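Phosphotriesterase homology protein (Escherichia coli, PDB 4LEF) hydrolyses phosphorylated glyceryl acetates, as well as aromatic acetates and propionates, using two bound zinc ions. Local coordinates at residues A34-E39 and S248-N253. Sequence-based numbering, arbitrary orientation.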
ATOM      1  N   ALA A  34      -7.867   3.678  20.057  1.00 14.77           N
ATOM      2  CA  ALA A  34      -8.205   5.066  20.367  1.00 16.89           C
ATOM      3  C   ALA A  34      -7.266   6.055  19.666  1.00 20.39           C
ATOM      4  O   ALA A  34      -7.711   7.077  19.128  1.00 16.44           O
ATOM      5  CB  ALA A  34      -8.208   5.300  21.866  1.00 17.28           C
ATOM      6  N   PHE A  35      -5.968   5.751  19.681  1.00 14.30           N
ATOM      7  CA  PHE A  35      -4.980   6.593  19.003  1.00 16.40           C
ATOM      8  C   PHE A  35      -5.223   6.611  17.496  1.00 16.89           C
ATOM      9  O   PHE A  35      -5.122   7.652  16.842  1.00 12.53           O
ATOM     10  CB  PHE A  35      -3.563   6.076  19.269  1.00 13.87           C
ATOM     11  CG  PHE A  35      -3.170   6.080  20.733  1.00 15.02           C
ATOM     12  CD1 PHE A  35      -3.871   6.832  21.663  1.00 16.92           C
ATOM     13  CD2 PHE A  35      -2.077   5.333  21.170  1.00 23.15           C
ATOM     14  CE1 PHE A  35      -3.503   6.835  23.000  1.00 20.96           C
ATOM     15  CE2 PHE A  35      -1.704   5.330  22.502  1.00 21.47           C
ATOM     16  CZ  PHE A  35      -2.417   6.082  23.421  1.00 20.74           C
ATOM     17  N   ILE A  36      -5.507   5.446  16.930  1.00 12.27           N
ATOM     18  CA  ILE A  36      -5.662   5.355  15.476  1.00 11.39           C
ATOM     19  C   ILE A  36      -6.940   6.066  15.018  1.00 14.55           C
ATOM     20  O   ILE A  36      -6.962   6.688  13.950  1.00 12.11           O
ATOM     21  CB  ILE A  36      -5.581   3.885  15.000  1.00 12.99           C
ATOM     22  CG1 ILE A  36      -4.134   3.408  15.128  1.00 17.54           C
ATOM     23  CG2 ILE A  36      -6.032   3.741  13.548  1.00 12.12           C
ATOM     24  CD1 ILE A  36      -3.974   1.915  15.211  1.00 15.60           C
ATOM     25  N   CYS A  37      -7.995   6.014  15.831  1.00 14.03           N
ATOM     26  CA  CYS A  37      -9.209   6.785  15.511  1.00 12.25           C
ATOM     27  C   CYS A  37      -8.933   8.278  15.441  1.00 12.68           C
ATOM     28  O   CYS A  37      -9.404   8.959  14.522  1.00 12.82           O
ATOM     29  CB  CYS A  37     -10.337   6.518  16.505  1.00 14.64           C
ATOM     30  SG  CYS A  37     -11.118   4.905  16.278  1.00 19.35           S
ATOM     31  N   GLN A  38      -8.175   8.783  16.410  1.00 13.05           N
ATOM     32  CA  GLN A  38      -7.798  10.196  16.427  1.00 15.40           C
ATOM     33  C   GLN A  38      -6.959  10.532  15.186  1.00 15.72           C
ATOM     34  O   GLN A  38      -7.176  11.569  14.546  1.00 13.83           O
ATOM     35  CB  GLN A  38      -7.027  10.533  17.711  1.00 19.03           C
ATOM     36  CG  GLN A  38      -6.596  11.990  17.802  1.00 26.04           C
ATOM     37  CD  GLN A  38      -7.784  12.924  17.935  1.00 32.52           C
ATOM     38  OE1 GLN A  38      -8.466  12.922  18.956  1.00 36.71           O
ATOM     39  NE2 GLN A  38      -8.051  13.712  16.891  1.00 28.60           N
ATOM     40  N   GLU A  39      -6.019   9.652  14.832  1.00 11.88           N
ATOM     41  CA  GLU A  39      -5.230   9.847  13.614  1.00 13.67           C
ATOM     42  C   GLU A  39      -6.122   9.923  12.379  1.00 14.44           C
ATOM     43  O   GLU A  39      -5.867  10.726  11.469  1.00 11.41           O
ATOM     44  CB  GLU A  39      -4.210   8.716  13.395  1.00 10.78           C
ATOM     45  CG  GLU A  39      -3.174   8.539  14.511  1.00 15.49           C
ATOM     46  CD  GLU A  39      -1.896   9.360  14.305  1.00 18.98           C
ATOM     47  OE1 GLU A  39      -1.808  10.133  13.314  1.00 17.68           O
ATOM     48  OE2 GLU A  39      -0.985   9.233  15.156  1.00 15.07           O
ATOM     49  N   SER A 248       5.414   3.214  17.333  1.00 13.28           N
ATOM     50  CA  SER A 248       6.273   4.381  17.481  1.00 18.48           C
ATOM     51  C   SER A 248       6.020   5.433  16.405  1.00 18.98           C
ATOM     52  O   SER A 248       6.543   6.547  16.493  1.00 17.26           O
ATOM     53  CB  SER A 248       7.751   3.976  17.480  1.00 18.53           C
ATOM     54  OG  SER A 248       8.033   3.194  16.330  1.00 14.89           O
ATOM     55  N   HIS A 249       5.225   5.078  15.397  1.00 16.49           N
ATOM     56  CA  HIS A 249       4.902   6.001  14.318  1.00 15.57           C
ATOM     57  C   HIS A 249       3.740   6.907  14.700  1.00 17.10           C
ATOM     58  O   HIS A 249       3.539   7.956  14.087  1.00 20.04           O
ATOM     59  CB  HIS A 249       4.527   5.240  13.050  1.00 13.07           C
ATOM     60  CG  HIS A 249       5.670   4.503  12.427  1.00 15.15           C
ATOM     61  ND1 HIS A 249       5.490   3.392  11.630  1.00 15.08           N
ATOM     62  CD2 HIS A 249       7.006   4.710  12.491  1.00 21.25           C
ATOM     63  CE1 HIS A 249       6.668   2.948  11.224  1.00 17.98           C
ATOM     64  NE2 HIS A 249       7.604   3.729  11.732  1.00 21.00           N
ATOM     65  N   LEU A 250       2.960   6.489  15.691  1.00 14.49           N
ATOM     66  CA  LEU A 250       1.787   7.269  16.102  1.00 17.83           C
ATOM     67  C   LEU A 250       2.168   8.504  16.929  1.00 15.48           C
ATOM     68  O   LEU A 250       3.079   8.462  17.773  1.00 14.18           O
ATOM     69  CB  LEU A 250       0.808   6.387  16.884  1.00 12.53           C
ATOM     70  CG  LEU A 250       0.365   5.104  16.173  1.00 14.11           C
ATOM     71  CD1 LEU A 250      -0.506   4.266  17.104  1.00 14.16           C
ATOM     72  CD2 LEU A 250      -0.353   5.395  14.824  1.00 13.46           C
ATOM     73  N   LYS A 251       1.460   9.607  16.694  1.00 15.17           N
ATOM     74  CA  LYS A 251       1.696  10.847  17.436  1.00 17.69           C
ATOM     75  C   LYS A 251       1.515  10.673  18.947  1.00 19.38           C
ATOM     76  O   LYS A 251       2.230  11.288  19.745  1.00 17.80           O
ATOM     77  CB  LYS A 251       0.788  11.979  16.905  1.00 19.52           C
ATOM     78  CG  LYS A 251       1.100  12.399  15.454  1.00 14.26           C
ATOM     79  CD  LYS A 251       0.299  13.650  15.035  1.00 24.77           C
ATOM     80  CE  LYS A 251      -1.087  13.265  14.548  1.00 29.10           C
ATOM     81  NZ  LYS A 251      -1.778  14.378  13.856  1.00 38.11           N
ATOM     82  N   ALA A 252       0.573   9.826  19.350  1.00 16.62           N
ATOM     83  CA  ALA A 252       0.355   9.602  20.785  1.00 18.89           C
ATOM     84  C   ALA A 252       1.574   8.954  21.437  1.00 16.84           C
ATOM     85  O   ALA A 252       1.762   9.054  22.636  1.00 19.77           O
ATOM     86  CB  ALA A 252      -0.894   8.769  21.028  1.00 20.54           C
ATOM     87  N   ASN A 253       2.402   8.293  20.634  1.00 16.94           N
ATOM     88  CA  ASN A 253       3.640   7.693  21.122  1.00 21.73           C
ATOM     89  C   ASN A 253       4.877   8.522  20.772  1.00 23.51           C
ATOM     90  O   ASN A 253       6.016   8.068  20.916  1.00 23.11           O
ATOM     91  CB  ASN A 253       3.757   6.267  20.585  1.00 18.46           C
ATOM     92  CG  ASN A 253       2.692   5.354  21.158  1.00 15.93           C
ATOM     93  OD1 ASN A 253       2.479   5.313  22.378  1.00 18.41           O
ATOM     94  ND2 ASN A 253       1.981   4.662  20.287  1.00 14.92           N
TER
HETATM   95  O   HOH W   1      -1.564   8.864  17.873  1.00 15.73           O
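F35 and E39, one turn apart on helix 33-45, face L250, K251 and A252 across the contact and join two parts of a phosphotriesterase-family TIM barrel: an early helix and the long loop between strand 238-240 and helix 260-271. The plainest bump is the methyl of A252, which sits over the centre of one face of the F35 ring as a CH-pi contact, A252 CB lying 3.5 Å from the ring centroid and 8° off its normal. Alanine suits this place because its single methyl can rest flat against the ring, with CB 3.4 Å above the plane. L250 CD1 lies near the ring plane at its edge; its 4.2 Å contact is with F35 CB, at the root of the ring. That leucine methyl also touches CG1 of I36, so it fills the notch between two helix side chains, an apolar hollow that the branched end of leucine suits, while L30 and Y258 also pack on L250.

One turn further along the helix from F35, E39 supplies the polar part. The E39 chain is bent by its CB-CG torsion (chi2 -90°), bringing the carboxylate to the start of the short 3-10 turn 251-252, where E39 OE2 accepts a 2.9 Å hydrogen bond from K251 N at 159°, nearly along its C-O axis. OE1 is taken by the backbone N of Y258; glutamate suits this buried place because its two oxygens serve both amides at once. An alanine in place of this glutamate would probably leave the K251 and Y258 amides without their acceptor and open a gap beside L250. The K251 side chain crosses that of E39 at a slant, its CE 3.4 Å from E39 OE1, but its ammonium goes on to salt bridges with D42 and D259. One water completes the grip: it donates to E39 OE2 at 2.8 Å and accepts from A252 N at 2.8 Å.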